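PDB 2CYC: tyrosine--tRNA ligase from Pyrococcus horikoshii, which catalyses the attachment of L-tyrosine to tRNA(Tyr), probably first activating the amino acid with ATP and then passing it to the acceptor end of the tRNA. Local coordinates for residues W75-D81 / K165-M171; Q132-I137 / L204-P208. All blocks are in the same frame, centred on the assembly; numbering follows the deposited sequence.

Contact 1. Residues W75-D81 / K165-M171; sequences WHSWIND and KLIYPMM. With TYR (tyrosine), chain C.
M171 lays its terminal methyl over one face of the H76 imidazole, with CE 3.8 Å from the ring centroid and almost on the ring normal. This CH-pi contact lies in the tyrosine pocket of the class I catalytic domain, whose core is a Rossmann-type fold. The opposite face of H76 carries the bound tyrosine, whose CE2 comes within 3.4 Å of H76 CD2. The imidazole is therefore held between substrate ring and methionine, and H76 NE2 also has a weak hydrogen bond to D175. The helical segments 75-79 and 165-171 run nearly antiparallel, their axes at 156°. Y168 has CG anti to its backbone N (chi1 -178°), which carries the phenol across to H76. There the histidine edge faces the Y168 ring in a T-shaped pair, with planes at 87°. I79 meets M171 tip to tip, CD1 to SD at 3.6 Å. At the far end K165 NZ donates to I79 O (3.1 Å), nearly along the C=O axis. It also forms a salt bridge to D81 OD2, approached from above the carboxylate plane, and a second one to D162. D81 is the C' residue of the Schellman motif that ends helix 74-79, so the lysine ties that helix end to helix 164-178. A methionine in place of K165 has no ammonium group to offer I79 O, D81 and D162, and the end of helix 74-79 would probably be held less firmly to helix 164-178. Y168 OH is also bonded to E41, and it accepts a hydrogen bond of 2.8 Å from N of the bound tyrosine.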
ATOM      1  N   TRP A  75       1.221   1.313  14.006  1.00 16.17           N
ATOM      2  CA  TRP A  75       0.872   1.996  12.754  1.00 18.09           C
ATOM      3  C   TRP A  75      -0.497   1.530  12.279  1.00 20.37           C
ATOM      4  O   TRP A  75      -1.272   2.318  11.727  1.00 22.28           O
ATOM      5  CB  TRP A  75       1.900   1.724  11.645  1.00 13.15           C
ATOM      6  CG  TRP A  75       3.196   2.449  11.807  1.00 14.48           C
ATOM      7  CD1 TRP A  75       3.724   2.945  12.973  1.00 20.67           C
ATOM      8  CD2 TRP A  75       4.185   2.673  10.793  1.00 15.12           C
ATOM      9  NE1 TRP A  75       4.982   3.455  12.743  1.00 25.31           N
ATOM     10  CE2 TRP A  75       5.292   3.302  11.417  1.00 19.85           C
ATOM     11  CE3 TRP A  75       4.249   2.398   9.418  1.00 17.34           C
ATOM     12  CZ2 TRP A  75       6.452   3.661  10.712  1.00 19.98           C
ATOM     13  CZ3 TRP A  75       5.406   2.753   8.712  1.00 17.86           C
ATOM     14  CH2 TRP A  75       6.491   3.379   9.365  1.00 24.37           C
ATOM     15  N   HIS A  76      -0.793   0.250  12.492  1.00 17.96           N
ATOM     16  CA  HIS A  76      -2.081  -0.306  12.080  1.00 20.42           C
ATOM     17  C   HIS A  76      -3.209   0.442  12.791  1.00 19.38           C
ATOM     18  O   HIS A  76      -4.208   0.795  12.175  1.00 20.39           O
ATOM     19  CB  HIS A  76      -2.186  -1.802  12.429  1.00 20.00           C
ATOM     20  CG  HIS A  76      -1.061  -2.636  11.901  1.00 22.35           C
ATOM     21  ND1 HIS A  76       0.224  -2.553  12.396  1.00 17.33           N
ATOM     22  CD2 HIS A  76      -1.040  -3.609  10.957  1.00 15.95           C
ATOM     23  CE1 HIS A  76       0.986  -3.444  11.784  1.00 19.40           C
ATOM     24  NE2 HIS A  76       0.243  -4.098  10.906  1.00 15.84           N
ATOM     25  N   SER A  77      -3.043   0.667  14.091  1.00 17.85           N
ATOM     26  CA  SER A  77      -4.046   1.371  14.890  1.00 20.53           C
ATOM     27  C   SER A  77      -4.157   2.825  14.446  1.00 21.35           C
ATOM     28  O   SER A  77      -5.238   3.410  14.469  1.00 18.59           O
ATOM     29  CB  SER A  77      -3.679   1.311  16.378  1.00 16.61           C
ATOM     30  OG  SER A  77      -3.592  -0.029  16.823  1.00 20.79           O
ATOM     31  N   TRP A  78      -3.023   3.402  14.063  1.00 19.14           N
ATOM     32  CA  TRP A  78      -2.966   4.778  13.582  1.00 21.42           C
ATOM     33  C   TRP A  78      -3.793   4.855  12.288  1.00 27.03           C
ATOM     34  O   TRP A  78      -4.623   5.750  12.107  1.00 23.60           O
ATOM     35  CB  TRP A  78      -1.497   5.146  13.340  1.00 19.44           C
ATOM     36  CG  TRP A  78      -1.235   6.312  12.421  1.00 21.19           C
ATOM     37  CD1 TRP A  78      -1.879   7.522  12.407  1.00 20.39           C
ATOM     38  CD2 TRP A  78      -0.223   6.383  11.405  1.00 18.45           C
ATOM     39  NE1 TRP A  78      -1.327   8.341  11.444  1.00 25.70           N
ATOM     40  CE2 TRP A  78      -0.310   7.668  10.813  1.00 20.78           C
ATOM     41  CE3 TRP A  78       0.755   5.482  10.937  1.00 18.03           C
ATOM     42  CZ2 TRP A  78       0.541   8.080   9.770  1.00 22.39           C
ATOM     43  CZ3 TRP A  78       1.605   5.886   9.904  1.00 18.95           C
ATOM     44  CH2 TRP A  78       1.489   7.181   9.328  1.00 23.65           C
ATOM     45  N   ILE A  79      -3.568   3.889  11.405  1.00 21.36           N
ATOM     46  CA  ILE A  79      -4.287   3.804  10.139  1.00 22.96           C
ATOM     47  C   ILE A  79      -5.778   3.623  10.393  1.00 24.54           C
ATOM     48  O   ILE A  79      -6.620   4.220   9.714  1.00 23.12           O
ATOM     49  CB  ILE A  79      -3.790   2.598   9.313  1.00 18.16           C
ATOM     50  CG1 ILE A  79      -2.429   2.925   8.693  1.00 14.53           C
ATOM     51  CG2 ILE A  79      -4.829   2.210   8.263  1.00 12.34           C
ATOM     52  CD1 ILE A  79      -1.802   1.741   7.964  1.00 13.59           C
ATOM     53  N   ASN A  80      -6.098   2.804  11.389  1.00 18.36           N
ATOM     54  CA  ASN A  80      -7.489   2.530  11.703  1.00 22.19           C
ATOM     55  C   ASN A  80      -8.145   3.573  12.609  1.00 20.10           C
ATOM     56  O   ASN A  80      -9.197   3.326  13.192  1.00 21.73           O
ATOM     57  CB  ASN A  80      -7.620   1.122  12.307  1.00 14.86           C
ATOM     58  CG  ASN A  80      -8.980   0.511  12.037  1.00 25.69           C
ATOM     59  OD1 ASN A  80      -9.708   0.986  11.165  1.00 18.23           O
ATOM     60  ND2 ASN A  80      -9.326  -0.548  12.767  1.00 18.50           N
ATOM     61  N   ASP A  81      -7.513   4.739  12.715  1.00 22.68           N
ATOM     62  CA  ASP A  81      -8.016   5.857  13.516  1.00 26.15           C
ATOM     63  C   ASP A  81      -8.261   5.605  15.004  1.00 31.02           C
ATOM     64  O   ASP A  81      -9.195   6.158  15.578  1.00 25.86           O
ATOM     65  CB  ASP A  81      -9.305   6.406  12.896  1.00 28.72           C
ATOM     66  CG  ASP A  81      -9.106   6.874  11.467  1.00 31.89           C
ATOM     67  OD1 ASP A  81      -8.132   7.618  11.215  1.00 30.18           O
ATOM     68  OD2 ASP A  81      -9.924   6.501  10.601  1.00 31.60           O
ATOM     69  N   LYS A 165      -6.388   2.449   4.731  1.00 15.31           N
ATOM     70  CA  LYS A 165      -7.103   1.332   5.350  1.00 22.13           C
ATOM     71  C   LYS A 165      -7.057   0.068   4.517  1.00 20.56           C
ATOM     72  O   LYS A 165      -7.148  -1.035   5.059  1.00 18.90           O
ATOM     73  CB  LYS A 165      -8.554   1.715   5.655  1.00 22.71           C
ATOM     74  CG  LYS A 165      -8.662   2.704   6.815  1.00 29.35           C
ATOM     75  CD  LYS A 165     -10.109   3.037   7.174  1.00 30.67           C
ATOM     76  CE  LYS A 165     -10.171   3.816   8.478  1.00 27.82           C
ATOM     77  NZ  LYS A 165      -9.297   5.021   8.445  1.00 27.35           N
ATOM     78  N   LEU A 166      -6.912   0.228   3.203  1.00 17.84           N
ATOM     79  CA  LEU A 166      -6.809  -0.919   2.297  1.00 17.48           C
ATOM     80  C   LEU A 166      -5.394  -1.505   2.385  1.00 15.92           C
ATOM     81  O   LEU A 166      -5.177  -2.676   2.087  1.00 19.45           O
ATOM     82  CB  LEU A 166      -7.103  -0.497   0.851  1.00 20.34           C
ATOM     83  CG  LEU A 166      -8.572  -0.432   0.408  1.00 27.67           C
ATOM     84  CD1 LEU A 166      -9.154  -1.830   0.435  1.00 24.41           C
ATOM     85  CD2 LEU A 166      -9.371   0.488   1.315  1.00 21.56           C
ATOM     86  N   ILE A 167      -4.424  -0.688   2.784  1.00 13.95           N
ATOM     87  CA  ILE A 167      -3.057  -1.190   2.913  1.00 18.95           C
ATOM     88  C   ILE A 167      -2.947  -2.084   4.160  1.00 15.85           C
ATOM     89  O   ILE A 167      -2.234  -3.090   4.167  1.00 18.77           O
ATOM     90  CB  ILE A 167      -2.050  -0.017   3.015  1.00 22.09           C
ATOM     91  CG1 ILE A 167      -2.112   0.823   1.731  1.00 17.17           C
ATOM     92  CG2 ILE A 167      -0.627  -0.553   3.254  1.00 17.15           C
ATOM     93  CD1 ILE A 167      -1.279   2.088   1.788  1.00 17.70           C
ATOM     94  N   TYR A 168      -3.676  -1.713   5.207  1.00 19.87           N
ATOM     95  CA  TYR A 168      -3.693  -2.444   6.483  1.00 15.95           C
ATOM     96  C   TYR A 168      -3.720  -3.987   6.365  1.00 17.69           C
ATOM     97  O   TYR A 168      -2.895  -4.682   6.960  1.00 23.25           O
ATOM     98  CB  TYR A 168      -4.891  -1.935   7.313  1.00 15.31           C
ATOM     99  CG  TYR A 168      -5.085  -2.514   8.712  1.00 18.79           C
ATOM    100  CD1 TYR A 168      -5.253  -1.669   9.805  1.00 17.77           C
ATOM    101  CD2 TYR A 168      -5.196  -3.891   8.928  1.00 13.59           C
ATOM    102  CE1 TYR A 168      -5.533  -2.165  11.074  1.00 20.89           C
ATOM    103  CE2 TYR A 168      -5.479  -4.401  10.199  1.00 16.47           C
ATOM    104  CZ  TYR A 168      -5.646  -3.528  11.266  1.00 23.55           C
ATOM    105  OH  TYR A 168      -5.921  -4.008  12.531  1.00 20.91           O
ATOM    106  N   PRO A 169      -4.652  -4.546   5.588  1.00 18.60           N
ATOM    107  CA  PRO A 169      -4.659  -6.015   5.504  1.00 21.25           C
ATOM    108  C   PRO A 169      -3.384  -6.615   4.898  1.00 20.38           C
ATOM    109  O   PRO A 169      -2.963  -7.709   5.269  1.00 16.89           O
ATOM    110  CB  PRO A 169      -5.904  -6.310   4.663  1.00 17.56           C
ATOM    111  CG  PRO A 169      -6.791  -5.089   4.914  1.00 21.34           C
ATOM    112  CD  PRO A 169      -5.780  -3.973   4.837  1.00 20.33           C
ATOM    113  N   MET A 170      -2.779  -5.910   3.950  1.00 14.51           N
ATOM    114  CA  MET A 170      -1.564  -6.413   3.335  1.00 17.07           C
ATOM    115  C   MET A 170      -0.414  -6.322   4.341  1.00 16.65           C
ATOM    116  O   MET A 170       0.528  -7.115   4.306  1.00 20.25           O
ATOM    117  CB  MET A 170      -1.263  -5.628   2.049  1.00 11.65           C
ATOM    118  CG  MET A 170      -2.329  -5.842   0.969  1.00 15.45           C
ATOM    119  SD  MET A 170      -2.482  -7.573   0.420  1.00 21.01           S
ATOM    120  CE  MET A 170      -3.770  -8.216   1.547  1.00 19.26           C
ATOM    121  N   MET A 171      -0.501  -5.358   5.248  1.00 19.64           N
ATOM    122  CA  MET A 171       0.516  -5.212   6.282  1.00 18.89           C
ATOM    123  C   MET A 171       0.381  -6.371   7.280  1.00 18.06           C
ATOM    124  O   MET A 171       1.383  -6.892   7.773  1.00 18.08           O
ATOM    125  CB  MET A 171       0.343  -3.879   7.019  1.00 16.59           C
ATOM    126  CG  MET A 171       0.780  -2.653   6.232  1.00 15.83           C
ATOM    127  SD  MET A 171       0.198  -1.131   7.026  1.00 19.51           S
ATOM    128  CE  MET A 171       1.109  -1.201   8.607  1.00 15.91           C
TER
HETATM  129  N   TYR C 701      -6.286  -6.729  12.826  1.00 14.73           N
HETATM  130  CA  TYR C 701      -6.047  -7.090  14.256  1.00 22.87           C
HETATM  131  C   TYR C 701      -7.216  -6.631  15.126  1.00 25.66           C
HETATM  132  O   TYR C 701      -8.087  -5.898  14.607  1.00 26.49           O
HETATM  133  CB  TYR C 701      -4.742  -6.447  14.752  1.00 14.73           C
HETATM  134  CG  TYR C 701      -3.505  -6.963  14.043  1.00 17.44           C
HETATM  135  CD1 TYR C 701      -3.150  -8.311  14.105  1.00 14.90           C
HETATM  136  CD2 TYR C 701      -2.685  -6.102  13.308  1.00 17.69           C
HETATM  137  CE1 TYR C 701      -2.006  -8.792  13.445  1.00 16.73           C
HETATM  138  CE2 TYR C 701      -1.543  -6.566  12.658  1.00 16.39           C
HETATM  139  CZ  TYR C 701      -1.210  -7.909  12.723  1.00 16.40           C
HETATM  140  OH  TYR C 701      -0.082  -8.363  12.062  1.00 16.00           O
HETATM  141  OXT TYR C 701      -7.245  -7.003  16.315  1.00 26.11           O

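Contact 2. Residues Q132-I137 / L204-P208; sequences QTVIDI and LRYHP
Helix 128-138 presents one side of its 132-137 turns to the irregular segment 204-208. The backbones come closest at T133 and Y206, whose CA atoms are 6.2 Å apart, and D136 lies nearest L204. R205 N donates an almost straight bond of 2.7 Å to the syn lone pair of D136 OD2, with an angle of 168° at the hydrogen. The carboxylate reaches the loop because D136 CG is anti to the backbone N (chi1 -173°). A water donates to the same D136 OD2, at 2.6 Å, and accepts from H207 N. It also bonds to T133 OG1, so it bridges helix and loop at three points. This loop follows helix 191-200 and leads into strand 209-211 of the central sheet of the class I catalytic domain. T133 OG1 lies in the plane of the H207 imidazole, at its edge, and shares a short hydrogen bond of 2.5 Å with ND1. The Q132 amide stacks over the Y206 ring with the planes only 13° apart. Its CD sits above the ring centre, and Q132 NE2 is 3.4 Å from Y206 CZ. R205 CB lies over the opposite face of the same ring, toward the rim. L87 of the second subunit also packs on Y206. Deeper in the protein, I137 CG1 meets L204 CD1 at 3.9 Å, and F177 of helix 164-178 touches L204.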
ATOM      1  N   GLN A 132       9.013  -4.038   1.090  1.00 20.20           N
ATOM      2  CA  GLN A 132       9.229  -4.673  -0.196  1.00 19.41           C
ATOM      3  C   GLN A 132       8.373  -5.942  -0.195  1.00 18.22           C
ATOM      4  O   GLN A 132       7.827  -6.347  -1.220  1.00 19.23           O
ATOM      5  CB  GLN A 132      10.699  -5.017  -0.383  1.00 17.73           C
ATOM      6  CG  GLN A 132      10.991  -5.754  -1.695  1.00 23.17           C
ATOM      7  CD  GLN A 132      12.475  -5.888  -1.974  1.00 25.66           C
ATOM      8  OE1 GLN A 132      13.268  -6.151  -1.068  1.00 27.29           O
ATOM      9  NE2 GLN A 132      12.860  -5.719  -3.235  1.00 25.10           N
ATOM     10  N   THR A 133       8.244  -6.555   0.975  1.00 20.31           N
ATOM     11  CA  THR A 133       7.438  -7.760   1.106  1.00 20.11           C
ATOM     12  C   THR A 133       5.945  -7.403   1.109  1.00 18.23           C
ATOM     13  O   THR A 133       5.117  -8.191   0.660  1.00 16.99           O
ATOM     14  CB  THR A 133       7.879  -8.568   2.354  1.00 21.38           C
ATOM     15  OG1 THR A 133       8.989  -9.394   1.977  1.00 17.17           O
ATOM     16  CG2 THR A 133       6.753  -9.443   2.903  1.00 16.18           C
ATOM     17  N   VAL A 134       5.592  -6.215   1.584  1.00 17.87           N
ATOM     18  CA  VAL A 134       4.188  -5.809   1.526  1.00 14.02           C
ATOM     19  C   VAL A 134       3.833  -5.761   0.027  1.00 20.76           C
ATOM     20  O   VAL A 134       2.763  -6.220  -0.391  1.00 18.37           O
ATOM     21  CB  VAL A 134       3.947  -4.404   2.135  1.00 15.52           C
ATOM     22  CG1 VAL A 134       2.572  -3.896   1.712  1.00 12.90           C
ATOM     23  CG2 VAL A 134       4.024  -4.465   3.678  1.00 12.77           C
ATOM     24  N   ILE A 135       4.749  -5.212  -0.772  1.00 19.27           N
ATOM     25  CA  ILE A 135       4.550  -5.113  -2.219  1.00 18.03           C
ATOM     26  C   ILE A 135       4.487  -6.508  -2.854  1.00 21.95           C
ATOM     27  O   ILE A 135       3.593  -6.802  -3.644  1.00 17.88           O
ATOM     28  CB  ILE A 135       5.704  -4.345  -2.913  1.00 20.07           C
ATOM     29  CG1 ILE A 135       5.763  -2.899  -2.414  1.00 23.41           C
ATOM     30  CG2 ILE A 135       5.513  -4.374  -4.429  1.00 10.75           C
ATOM     31  CD1 ILE A 135       4.501  -2.126  -2.656  1.00 25.14           C
ATOM     32  N   ASP A 136       5.454  -7.354  -2.507  1.00 16.84           N
ATOM     33  CA  ASP A 136       5.531  -8.710  -3.045  1.00 17.50           C
ATOM     34  C   ASP A 136       4.215  -9.457  -2.838  1.00 21.20           C
ATOM     35  O   ASP A 136       3.705 -10.121  -3.745  1.00 21.65           O
ATOM     36  CB  ASP A 136       6.678  -9.464  -2.368  1.00 21.70           C
ATOM     37  CG  ASP A 136       6.936 -10.822  -2.995  1.00 28.28           C
ATOM     38  OD1 ASP A 136       6.731 -10.962  -4.223  1.00 22.68           O
ATOM     39  OD2 ASP A 136       7.360 -11.740  -2.261  1.00 27.08           O
ATOM     40  N   ILE A 137       3.680  -9.354  -1.629  1.00 16.09           N
ATOM     41  CA  ILE A 137       2.418  -9.983  -1.296  1.00 16.79           C
ATOM     42  C   ILE A 137       1.285  -9.333  -2.104  1.00 18.87           C
ATOM     43  O   ILE A 137       0.437 -10.021  -2.679  1.00 18.62           O
ATOM     44  CB  ILE A 137       2.126  -9.814   0.207  1.00 19.02           C
ATOM     45  CG1 ILE A 137       3.069 -10.708   1.017  1.00 15.87           C
ATOM     46  CG2 ILE A 137       0.657 -10.113   0.503  1.00 13.09           C
ATOM     47  CD1 ILE A 137       3.212 -10.272   2.493  1.00 14.19           C
ATOM     48  N   LEU A 204       5.837 -16.159  -2.302  1.00 20.17           N
ATOM     49  CA  LEU A 204       6.687 -15.070  -1.802  1.00 22.49           C
ATOM     50  C   LEU A 204       8.160 -15.186  -2.175  1.00 22.12           C
ATOM     51  O   LEU A 204       8.760 -16.261  -2.088  1.00 24.44           O
ATOM     52  CB  LEU A 204       6.545 -14.968  -0.285  1.00 15.30           C
ATOM     53  CG  LEU A 204       5.506 -13.958   0.199  1.00 29.80           C
ATOM     54  CD1 LEU A 204       4.245 -14.008  -0.643  1.00 22.95           C
ATOM     55  CD2 LEU A 204       5.215 -14.217   1.646  1.00 18.42           C
ATOM     56  N   ARG A 205       8.746 -14.063  -2.571  1.00 23.25           N
ATOM     57  CA  ARG A 205      10.142 -14.053  -2.975  1.00 26.54           C
ATOM     58  C   ARG A 205      11.119 -13.582  -1.905  1.00 23.52           C
ATOM     59  O   ARG A 205      12.218 -14.110  -1.804  1.00 27.37           O
ATOM     60  CB  ARG A 205      10.337 -13.182  -4.220  1.00 24.54           C
ATOM     61  CG  ARG A 205      11.661 -13.451  -4.914  1.00 47.92           C
ATOM     62  CD  ARG A 205      12.081 -12.311  -5.834  1.00 55.63           C
ATOM     63  NE  ARG A 205      12.976 -12.767  -6.895  1.00 67.00           N
ATOM     64  CZ  ARG A 205      12.595 -13.540  -7.910  1.00 71.40           C
ATOM     65  NH1 ARG A 205      11.333 -13.943  -8.003  1.00 74.41           N
ATOM     66  NH2 ARG A 205      13.471 -13.910  -8.836  1.00 76.08           N
ATOM     67  N   TYR A 206      10.735 -12.595  -1.103  1.00 25.37           N
ATOM     68  CA  TYR A 206      11.662 -12.076  -0.102  1.00 18.12           C
ATOM     69  C   TYR A 206      11.516 -12.645   1.296  1.00 23.11           C
ATOM     70  O   TYR A 206      12.516 -12.842   1.996  1.00 20.48           O
ATOM     71  CB  TYR A 206      11.574 -10.551  -0.070  1.00 19.97           C
ATOM     72  CG  TYR A 206      11.780  -9.954  -1.442  1.00 21.35           C
ATOM     73  CD1 TYR A 206      10.695  -9.635  -2.250  1.00 17.33           C
ATOM     74  CD2 TYR A 206      13.069  -9.769  -1.958  1.00 23.54           C
ATOM     75  CE1 TYR A 206      10.874  -9.148  -3.540  1.00 19.11           C
ATOM     76  CE2 TYR A 206      13.262  -9.283  -3.256  1.00 19.24           C
ATOM     77  CZ  TYR A 206      12.160  -8.976  -4.038  1.00 22.79           C
ATOM     78  OH  TYR A 206      12.339  -8.498  -5.313  1.00 19.95           O
ATOM     79  N   HIS A 207      10.286 -12.909   1.719  1.00 18.81           N
ATOM     80  CA  HIS A 207      10.115 -13.483   3.042  1.00 20.47           C
ATOM     81  C   HIS A 207       9.298 -14.763   3.132  1.00 20.40           C
ATOM     82  O   HIS A 207       8.406 -14.892   3.966  1.00 18.24           O
ATOM     83  CB  HIS A 207       9.591 -12.431   4.024  1.00 21.45           C
ATOM     84  CG  HIS A 207      10.606 -11.382   4.349  1.00 18.61           C
ATOM     85  ND1 HIS A 207      10.761 -10.237   3.596  1.00 20.23           N
ATOM     86  CD2 HIS A 207      11.589 -11.354   5.280  1.00 17.35           C
ATOM     87  CE1 HIS A 207      11.796  -9.549   4.048  1.00 17.50           C
ATOM     88  NE2 HIS A 207      12.317 -10.207   5.070  1.00 20.69           N
ATOM     89  N   PRO A 208       9.581 -15.728   2.248  1.00 21.56           N
ATOM     90  CA  PRO A 208       8.809 -16.967   2.360  1.00 21.29           C
ATOM     91  C   PRO A 208       9.362 -17.659   3.612  1.00 22.27           C
ATOM     92  O   PRO A 208      10.375 -17.236   4.155  1.00 22.83           O
ATOM     93  CB  PRO A 208       9.175 -17.727   1.083  1.00 21.80           C
ATOM     94  CG  PRO A 208      10.596 -17.259   0.803  1.00 21.10           C
ATOM     95  CD  PRO A 208      10.489 -15.758   1.085  1.00 19.76           C
TER
HETATM   96  O   HOH W   1       8.141 -11.738   0.212  1.00 21.45           O

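In the fold
The centres of contact 1 and contact 2 are about 18 Å apart, and the two touch through helix 164-178. M170 SD packs on I137 CG2 at 4.0 Å, while V134 CG1 meets M170 CB. Helix 128-138 packs on helix 164-178 and on the loop 204-208, and helix 164-178 also touches that loop directly, through F177. Contact 1 is part of the tyrosine site. Contact 2 stands behind it: the I137 side chain is about 10 Å from the bound tyrosine and about 8 Å from the side chain of D175, which binds the substrate. Both contacts also reach the dimer interface. W75 packs on Q132 of the second subunit, and K139 of that subunit forms a salt bridge with D81.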